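PDB 2NYX: probable transcriptional regulatory protein, Rv1404 from Mycobacterium tuberculosis, which probably binds DNA as a transcription regulator of the MarR family, through a winged helix-turn-helix domain. Local coordinates for the interface of chains A and B. Coordinates in Å, arbitrary orientation; residue numbers count along the deposited sequence, not the author numbering. Chains: chain A/B, Probable transcriptional regulatory protein, Rv1404.

Three patches of one A–B interface show how a probable MarR-type dimer is built from helices of the N-terminal and C-terminal parts of its chain. Contacts 1 and 2 have C-alpha centres about 10 Å apart and share B:Leu28; contact 3 lies about 16 Å from contact 1 and 15 Å from contact 2. Contact 1 sets helix 14-39 of chain A against helices 26-39 and 107-128 of chain B. Contact 2 sets helix 133-149 of chain A on the N-terminal helices of chain B, and contact 3 packs the end of helix 107-129, the following loop and the start of helix 133-149 against helix 139-150. In this family such a helical region typically links two DNA-binding lobes.

Contact 1: the interface of chains A and B. Residues chain A 21-22, 24-25, 28; chain B 28, 32, 120, 124.
The hydroxyl oxygen OG of A:Ser25 is held between its own helix and the partner chain. OG of A:Ser25 donates to the backbone O of A:Leu22, one turn earlier, and accepts a bond of 3.3 Å from NH1 of B:Arg120. The bond is nearly straight, 167° at the hydrogen, and the serine oxygen lies at the edge of the guanidinium, in its plane. A bend at chi3 (-54°) turns the arginine tip towards the serine, while CB of B:Ser32 sits over one guanidinium face, 3.5 Å above the plane, which may help to limit its rotation. B:Ser32 is itself tied to its helix, its OG donating to the O of B:Leu28 from above the carbonyl plane. Around this polar point the packing is aliphatic. B:Leu28 forks against chain A: CD2 touches CB of A:Ser25 at 3.7 Å, and CD1 reaches CD1 of A:Leu28 at 3.8 Å, the two leucines crossing at about a right angle. Farther along, the CG2 branch of B:Ile124 rests on CB of A:Leu21 at 3.8 Å, while its CD1 lies against the backbone of A:Leu22. The patch thus joins helix 14-39 of chain A to two helices of chain B, probably helping to hold the dimer together.

Contact 2: the interface of chains A and B. Residues chain A 140, 143-144, 147; chain B 21, 24-25, 27-28.
B:Ala24, at the end of helix 16-24, is pressed against A:Leu143 and A:Thr147 on helix 133-149, and it buries 63 Å² there. The methyl CB of B:Ala24 lies 4.0 Å from CB of A:Leu143 and is flanked by OG1 of A:Thr144. A:Leu143, with 51 Å² hidden, spreads its two branches over chain B: CD1 lies near CB of B:Ser25, while CD2 approaches CD1 of B:Leu28 at 4.1 Å, these side chains meeting at roughly right angles. A:Thr147 supplies the polar part. With OG1 of A:Thr147 opposite the carbonyl carbon across the CA–CB bond (chi1 -56°), the hydroxyl turns back to donate to the O of A:Leu143 at 2.7 Å; the 3.1 Å approach of this OG1 to the O of B:Ala24 is at most a weak bond. Water carries the link more convincingly. Water 2 lies 2.6 Å from the O of B:Ala24 and also pairs with OG1 of A:Thr147 and the N of B:Leu28. Water 1 is 2.6 Å from OG1 of A:Thr147 and pairs with the N of B:Leu27, nearly straight at 169°. The break between helices 16-24 and 26-39 of chain B is thereby bridged to the partner. On either side, CG2 of A:Val140 touches CD1 of B:Leu21 at 3.6 Å, and CD2 of B:Leu27 lies 3.8 Å from CA of A:Thr147, the two side chains running antiparallel. The site probably anchors the N-terminal region of one subunit on the C-terminal helix of the other.

Contact 3: the interface of chains A and B. Residues chain A 127, 130-131, 135; chain B 145-146, 149-150.
A:Met131, present as selenomethionine, lays its side chain along helix 139-150 of chain B, between the positions of B:Ala145 and B:Ala149. CG of A:Met131 lies 3.8 Å from the methyl CB of B:Ala149; the chain then bends at chi3 (80°), carrying the terminal CE to the backbone of B:Phe146, 3.7 Å from the N and slightly farther from CA. The contact is therefore with the helix backbone at this point, while the phenylalanine ring points away towards A:Ile127. With CG placed opposite its backbone N (chi1 177°), B:Phe146 brings ring atoms CD1 and CE1 to the CG2 methyl of A:Ile127, CE1 at 4.0 Å. CG2 of A:Ile127 also lies 3.8 Å from the N of B:Gly150, so the isoleucine branch sits between ring and helix end. B:Ala149 is the most buried residue here, hiding 53 Å²: its methyl CB is touched by CB of A:Gln130 as well as by A:Met131, and this CB lies 3.8 Å from the O of A:Ile127. At the other flank, A:Glu135 extends beyond CG alongside B:Ala145; its aliphatic stem and carboxylate carbon pack against the alanine methyl, and CD of A:Glu135 lies 3.6 Å from CB of B:Ala145. Small residues on the helix of chain B probably allow close approach by loop 130-132 of chain A and the helix ends flanking it. The carbon contacts described here probably help fasten the C-terminal parts of the two subunits together in the dimer.

Contact 1: the interface of chains A and B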
ATOM      1  N   LEU A  21      -9.983  -5.906   9.204  1.00 19.83           N
ATOM      2  CA  LEU A  21      -9.174  -4.764   8.790  1.00 19.75           C
ATOM      3  C   LEU A  21      -7.799  -5.178   8.263  1.00 19.74           C
ATOM      4  O   LEU A  21      -7.282  -4.575   7.319  1.00 19.46           O
ATOM      5  CB  LEU A  21      -9.030  -3.774   9.946  1.00 19.90           C
ATOM      6  CG  LEU A  21     -10.198  -2.816  10.152  1.00 19.44           C
ATOM      7  CD1 LEU A  21     -10.186  -2.315  11.558  1.00 20.90           C
ATOM      8  CD2 LEU A  21     -10.137  -1.667   9.185  1.00 20.00           C
ATOM      9  N   LEU A  22      -7.232  -6.223   8.861  1.00 19.74           N
ATOM     10  CA  LEU A  22      -5.965  -6.779   8.404  1.00 20.19           C
ATOM     11  C   LEU A  22      -6.044  -7.304   6.965  1.00 20.69           C
ATOM     12  O   LEU A  22      -5.199  -6.972   6.138  1.00 21.08           O
ATOM     13  CB  LEU A  22      -5.472  -7.864   9.354  1.00 19.58           C
ATOM     14  CG  LEU A  22      -4.088  -8.451   9.097  1.00 20.16           C
ATOM     15  CD1 LEU A  22      -2.978  -7.372   9.049  1.00 21.48           C
ATOM     16  CD2 LEU A  22      -3.767  -9.497  10.158  1.00 20.39           C
ATOM     17  N   ALA A  24      -8.364  -6.473   4.779  1.00 22.41           N
ATOM     18  CA  ALA A  24      -8.608  -5.261   3.985  1.00 22.71           C
ATOM     19  C   ALA A  24      -7.327  -4.496   3.683  1.00 22.83           C
ATOM     20  O   ALA A  24      -7.176  -3.956   2.589  1.00 23.12           O
ATOM     21  CB  ALA A  24      -9.614  -4.340   4.669  1.00 22.90           C
ATOM     22  N   SER A  25      -6.411  -4.457   4.649  1.00 22.85           N
ATOM     23  CA  SER A  25      -5.138  -3.759   4.476  1.00 22.97           C
ATOM     24  C   SER A  25      -4.251  -4.417   3.411  1.00 23.27           C
ATOM     25  O   SER A  25      -3.524  -3.724   2.686  1.00 23.75           O
ATOM     26  CB  SER A  25      -4.394  -3.647   5.805  1.00 22.54           C
ATOM     27  OG  SER A  25      -3.847  -4.891   6.169  1.00 23.05           O
ATOM     28  N   LEU A  28      -5.593  -3.375   0.022  1.00 23.47           N
ATOM     29  CA  LEU A  28      -5.207  -2.015  -0.341  1.00 23.73           C
ATOM     30  C   LEU A  28      -3.745  -1.946  -0.765  1.00 23.91           C
ATOM     31  O   LEU A  28      -3.392  -1.208  -1.701  1.00 24.40           O
ATOM     32  CB  LEU A  28      -5.507  -1.030   0.784  1.00 24.04           C
ATOM     33  CG  LEU A  28      -6.994  -0.839   1.094  1.00 24.12           C
ATOM     34  CD1 LEU A  28      -7.177  -0.382   2.516  1.00 24.54           C
ATOM     35  CD2 LEU A  28      -7.650   0.134   0.135  1.00 24.51           C
TER
ATOM     36  N   LEU B  28      -5.081   3.440   6.896  1.00 24.23           N
ATOM     37  CA  LEU B  28      -4.793   2.020   6.830  1.00 24.43           C
ATOM     38  C   LEU B  28      -3.584   1.787   5.942  1.00 24.52           C
ATOM     39  O   LEU B  28      -2.695   1.008   6.295  1.00 24.64           O
ATOM     40  CB  LEU B  28      -5.977   1.228   6.292  1.00 24.25           C
ATOM     41  CG  LEU B  28      -6.423   0.009   7.110  1.00 24.93           C
ATOM     42  CD1 LEU B  28      -7.156  -0.997   6.228  1.00 24.45           C
ATOM     43  CD2 LEU B  28      -5.291  -0.663   7.888  1.00 24.09           C
ATOM     44  N   SER B  32      -0.020   0.213   6.826  1.00 22.53           N
ATOM     45  CA  SER B  32       0.487  -0.912   6.062  1.00 22.62           C
ATOM     46  C   SER B  32       1.894  -0.629   5.549  1.00 22.77           C
ATOM     47  O   SER B  32       2.796  -1.445   5.723  1.00 22.65           O
ATOM     48  CB  SER B  32      -0.449  -1.241   4.908  1.00 22.61           C
ATOM     49  OG  SER B  32      -1.762  -1.499   5.383  1.00 23.17           O
ATOM     50  N   ARG B 120       1.680  -5.076  11.898  1.00 27.41           N
ATOM     51  CA  ARG B 120       0.557  -4.304  11.418  1.00 27.25           C
ATOM     52  C   ARG B 120      -0.698  -4.641  12.222  1.00 27.63           C
ATOM     53  O   ARG B 120      -1.492  -3.749  12.550  1.00 27.75           O
ATOM     54  CB  ARG B 120       0.329  -4.544   9.925  1.00 26.84           C
ATOM     55  CG  ARG B 120      -0.696  -3.606   9.286  1.00 26.16           C
ATOM     56  CD  ARG B 120      -0.996  -4.001   7.855  1.00 25.43           C
ATOM     57  NE  ARG B 120       0.239  -4.085   7.083  1.00 26.68           N
ATOM     58  CZ  ARG B 120       0.341  -4.562   5.848  1.00 26.78           C
ATOM     59  NH1 ARG B 120      -0.725  -5.011   5.200  1.00 26.60           N
ATOM     60  NH2 ARG B 120       1.526  -4.579   5.260  1.00 26.65           N
ATOM     61  N   ILE B 124      -3.172  -2.157  14.295  1.00 28.55           N
ATOM     62  CA  ILE B 124      -4.586  -2.092  13.961  1.00 28.42           C
ATOM     63  C   ILE B 124      -5.441  -2.234  15.212  1.00 28.28           C
ATOM     64  O   ILE B 124      -6.322  -1.407  15.441  1.00 28.72           O
ATOM     65  CB  ILE B 124      -4.985  -3.090  12.834  1.00 28.62           C
ATOM     66  CG1 ILE B 124      -4.404  -2.611  11.497  1.00 28.68           C
ATOM     67  CG2 ILE B 124      -6.518  -3.246  12.738  1.00 28.30           C
ATOM     68  CD1 ILE B 124      -4.562  -3.595  10.315  1.00 28.64           C
TER

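Contact 2: the interface of chains A and B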
ATOM      1  N   VAL A 140     -17.068   2.569   3.347  1.00 22.72           N
ATOM      2  CA  VAL A 140     -16.721   3.962   3.628  1.00 22.47           C
ATOM      3  C   VAL A 140     -16.857   4.235   5.135  1.00 22.40           C
ATOM      4  O   VAL A 140     -15.940   4.769   5.763  1.00 22.68           O
ATOM      5  CB  VAL A 140     -17.611   4.946   2.841  1.00 22.54           C
ATOM      6  CG1 VAL A 140     -17.261   6.410   3.190  1.00 22.70           C
ATOM      7  CG2 VAL A 140     -17.506   4.692   1.354  1.00 21.32           C
ATOM      8  N   LEU A 143     -13.995   2.286   7.276  1.00 22.53           N
ATOM      9  CA  LEU A 143     -12.648   2.825   7.140  1.00 22.77           C
ATOM     10  C   LEU A 143     -12.540   4.257   7.665  1.00 22.81           C
ATOM     11  O   LEU A 143     -11.471   4.692   8.077  1.00 22.94           O
ATOM     12  CB  LEU A 143     -12.200   2.762   5.684  1.00 22.70           C
ATOM     13  CG  LEU A 143     -11.971   1.396   5.053  1.00 23.40           C
ATOM     14  CD1 LEU A 143     -11.483   1.608   3.639  1.00 24.85           C
ATOM     15  CD2 LEU A 143     -10.954   0.554   5.819  1.00 24.86           C
ATOM     16  N   THR A 144     -13.653   4.986   7.628  1.00 23.18           N
ATOM     17  CA  THR A 144     -13.739   6.335   8.190  1.00 23.22           C
ATOM     18  C   THR A 144     -13.710   6.287   9.711  1.00 23.51           C
ATOM     19  O   THR A 144     -13.083   7.135  10.351  1.00 23.38           O
ATOM     20  CB  THR A 144     -15.028   7.041   7.726  1.00 23.05           C
ATOM     21  OG1 THR A 144     -15.004   7.155   6.299  1.00 23.04           O
ATOM     22  CG2 THR A 144     -15.164   8.436   8.351  1.00 23.04           C
ATOM     23  N   THR A 147     -10.185   5.501  10.797  1.00 29.57           N
ATOM     24  CA  THR A 147      -9.393   6.725  10.653  1.00 31.06           C
ATOM     25  C   THR A 147      -9.687   7.739  11.755  1.00 32.26           C
ATOM     26  O   THR A 147      -8.808   8.485  12.178  1.00 32.22           O
ATOM     27  CB  THR A 147      -9.660   7.369   9.286  1.00 30.79           C
ATOM     28  OG1 THR A 147      -9.380   6.409   8.262  1.00 31.18           O
ATOM     29  CG2 THR A 147      -8.800   8.604   9.075  1.00 30.77           C
TER
ATOM     30  N   LEU B  21     -13.498   6.514  -0.806  1.00 26.71           N
ATOM     31  CA  LEU B  21     -12.606   5.425  -0.433  1.00 26.44           C
ATOM     32  C   LEU B  21     -11.119   5.753  -0.535  1.00 26.60           C
ATOM     33  O   LEU B  21     -10.324   5.213   0.219  1.00 26.87           O
ATOM     34  CB  LEU B  21     -12.918   4.198  -1.289  1.00 26.31           C
ATOM     35  CG  LEU B  21     -13.605   2.947  -0.730  1.00 25.97           C
ATOM     36  CD1 LEU B  21     -14.301   3.151   0.616  1.00 24.35           C
ATOM     37  CD2 LEU B  21     -14.563   2.400  -1.786  1.00 24.34           C
ATOM     38  N   ALA B  24     -10.734   7.752   2.714  1.00 26.08           N
ATOM     39  CA  ALA B  24     -10.988   6.921   3.895  1.00 25.67           C
ATOM     40  C   ALA B  24      -9.914   5.877   4.179  1.00 25.73           C
ATOM     41  O   ALA B  24      -9.765   5.423   5.320  1.00 25.49           O
ATOM     42  CB  ALA B  24     -12.319   6.227   3.744  1.00 25.67           C
ATOM     43  N   SER B  25      -9.179   5.496   3.139  1.00 25.40           N
ATOM     44  CA  SER B  25      -8.209   4.438   3.256  1.00 26.04           C
ATOM     45  C   SER B  25      -6.774   4.928   3.502  1.00 25.82           C
ATOM     46  O   SER B  25      -5.882   4.112   3.684  1.00 25.54           O
ATOM     47  CB  SER B  25      -8.283   3.518   2.031  1.00 25.95           C
ATOM     48  OG  SER B  25      -7.743   4.165   0.896  1.00 27.64           O
ATOM     49  N   LEU B  27      -5.156   6.250   6.091  1.00 24.65           N
ATOM     50  CA  LEU B  27      -4.527   5.774   7.323  1.00 24.16           C
ATOM     51  C   LEU B  27      -4.140   4.306   7.258  1.00 24.22           C
ATOM     52  O   LEU B  27      -2.995   3.965   7.530  1.00 24.48           O
ATOM     53  CB  LEU B  27      -5.392   6.052   8.556  1.00 23.92           C
ATOM     54  CG  LEU B  27      -4.745   5.763   9.919  1.00 23.80           C
ATOM     55  CD1 LEU B  27      -3.337   6.332  10.022  1.00 23.42           C
ATOM     56  CD2 LEU B  27      -5.589   6.289  11.055  1.00 23.76           C
ATOM     57  N   LEU B  28      -5.081   3.440   6.896  1.00 24.23           N
ATOM     58  CA  LEU B  28      -4.793   2.020   6.830  1.00 24.43           C
ATOM     59  C   LEU B  28      -3.584   1.787   5.942  1.00 24.52           C
ATOM     60  O   LEU B  28      -2.695   1.008   6.295  1.00 24.64           O
ATOM     61  CB  LEU B  28      -5.977   1.228   6.292  1.00 24.25           C
ATOM     62  CG  LEU B  28      -6.423   0.009   7.110  1.00 24.93           C
ATOM     63  CD1 LEU B  28      -7.156  -0.997   6.228  1.00 24.45           C
ATOM     64  CD2 LEU B  28      -5.291  -0.663   7.888  1.00 24.09           C
TER
HETATM   65  O   HOH W   1      -7.874   7.469   6.397  1.00 10.52           O
HETATM   66  O   HOH W   2      -8.110   4.158   6.826  1.00 16.17           O

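Contact 3: the interface of chains A and B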
ATOM      1  N   ILE A 127     -13.397  -3.150  -8.138  1.00 25.97           N
ATOM      2  CA  ILE A 127     -13.761  -3.935  -6.957  1.00 25.82           C
ATOM      3  C   ILE A 127     -15.121  -3.485  -6.420  1.00 26.17           C
ATOM      4  O   ILE A 127     -15.974  -4.313  -6.100  1.00 26.00           O
ATOM      5  CB  ILE A 127     -12.649  -3.856  -5.858  1.00 25.51           C
ATOM      6  CG1 ILE A 127     -11.353  -4.476  -6.371  1.00 24.66           C
ATOM      7  CG2 ILE A 127     -13.064  -4.574  -4.575  1.00 25.73           C
ATOM      8  CD1 ILE A 127     -10.128  -4.092  -5.586  1.00 24.29           C
ATOM      9  N   GLN A 130     -18.367  -4.681  -7.905  1.00 31.11           N
ATOM     10  CA  GLN A 130     -18.735  -6.045  -7.520  1.00 31.89           C
ATOM     11  C   GLN A 130     -19.527  -6.106  -6.219  1.00 32.17           C
ATOM     12  O   GLN A 130     -20.134  -7.123  -5.908  1.00 32.02           O
ATOM     13  CB  GLN A 130     -17.490  -6.932  -7.419  1.00 32.14           C
ATOM     14  CG  GLN A 130     -16.781  -7.168  -8.741  1.00 33.43           C
ATOM     15  CD  GLN A 130     -17.689  -7.793  -9.776  1.00 36.07           C
ATOM     16  OE1 GLN A 130     -18.114  -8.946  -9.634  1.00 37.91           O
ATOM     17  NE2 GLN A 130     -18.000  -7.037 -10.825  1.00 36.59           N
HETATM   18  N   MSE A 131     -19.522  -5.013  -5.466  1.00 32.81           N
HETATM   19  CA  MSE A 131     -20.223  -4.954  -4.191  1.00 33.88           C
HETATM   20  C   MSE A 131     -21.608  -4.360  -4.331  1.00 32.43           C
HETATM   21  O   MSE A 131     -21.842  -3.473  -5.164  1.00 32.35           O
HETATM   22  CB  MSE A 131     -19.438  -4.118  -3.193  1.00 33.44           C
HETATM   23  CG  MSE A 131     -18.075  -4.653  -2.865  1.00 34.87           C
HETATM   24 SE   MSE A 131     -17.017  -3.239  -2.042  1.00 39.79          SE
HETATM   25  CE  MSE A 131     -17.738  -3.313  -0.139  1.00 37.05           C
ATOM     26  N   GLU A 135     -23.102  -2.387   0.852  1.00 27.90           N
ATOM     27  CA  GLU A 135     -21.780  -2.820   1.304  1.00 27.84           C
ATOM     28  C   GLU A 135     -20.758  -1.723   1.024  1.00 27.01           C
ATOM     29  O   GLU A 135     -19.895  -1.439   1.850  1.00 26.90           O
ATOM     30  CB  GLU A 135     -21.355  -4.113   0.610  1.00 27.77           C
ATOM     31  CG  GLU A 135     -22.190  -5.350   0.931  1.00 28.75           C
ATOM     32  CD  GLU A 135     -22.057  -6.450  -0.146  1.00 29.90           C
ATOM     33  OE1 GLU A 135     -21.254  -6.288  -1.105  1.00 31.63           O
ATOM     34  OE2 GLU A 135     -22.759  -7.488  -0.037  1.00 33.41           O
TER
ATOM     35  N   ALA B 145     -17.044  -8.045   2.681  1.00 25.95           N
ATOM     36  CA  ALA B 145     -17.582  -7.862   1.345  1.00 25.84           C
ATOM     37  C   ALA B 145     -16.540  -7.211   0.431  1.00 26.06           C
ATOM     38  O   ALA B 145     -16.430  -7.555  -0.745  1.00 26.01           O
ATOM     39  CB  ALA B 145     -18.856  -7.039   1.404  1.00 25.64           C
ATOM     40  N   PHE B 146     -15.760  -6.290   0.989  1.00 26.25           N
ATOM     41  CA  PHE B 146     -14.664  -5.658   0.266  1.00 26.83           C
ATOM     42  C   PHE B 146     -13.594  -6.663  -0.161  1.00 27.14           C
ATOM     43  O   PHE B 146     -13.169  -6.664  -1.317  1.00 27.01           O
ATOM     44  CB  PHE B 146     -14.039  -4.562   1.119  1.00 26.65           C
ATOM     45  CG  PHE B 146     -12.855  -3.893   0.486  1.00 27.45           C
ATOM     46  CD1 PHE B 146     -12.957  -3.297  -0.772  1.00 28.16           C
ATOM     47  CD2 PHE B 146     -11.638  -3.821   1.165  1.00 26.49           C
ATOM     48  CE1 PHE B 146     -11.839  -2.654  -1.344  1.00 28.54           C
ATOM     49  CE2 PHE B 146     -10.533  -3.182   0.608  1.00 25.98           C
ATOM     50  CZ  PHE B 146     -10.626  -2.598  -0.637  1.00 26.57           C
ATOM     51  N   ALA B 149     -14.991  -9.372  -2.728  1.00 28.89           N
ATOM     52  CA  ALA B 149     -15.010  -8.710  -4.029  1.00 28.37           C
ATOM     53  C   ALA B 149     -13.608  -8.537  -4.614  1.00 28.02           C
ATOM     54  O   ALA B 149     -13.412  -8.684  -5.812  1.00 27.83           O
ATOM     55  CB  ALA B 149     -15.712  -7.368  -3.932  1.00 28.80           C
ATOM     56  N   GLY B 150     -12.633  -8.241  -3.764  1.00 28.08           N
ATOM     57  CA  GLY B 150     -11.253  -8.065  -4.214  1.00 28.49           C
ATOM     58  C   GLY B 150     -10.468  -9.356  -4.373  1.00 28.75           C
ATOM     59  O   GLY B 150      -9.342  -9.349  -4.874  1.00 28.73           O
TER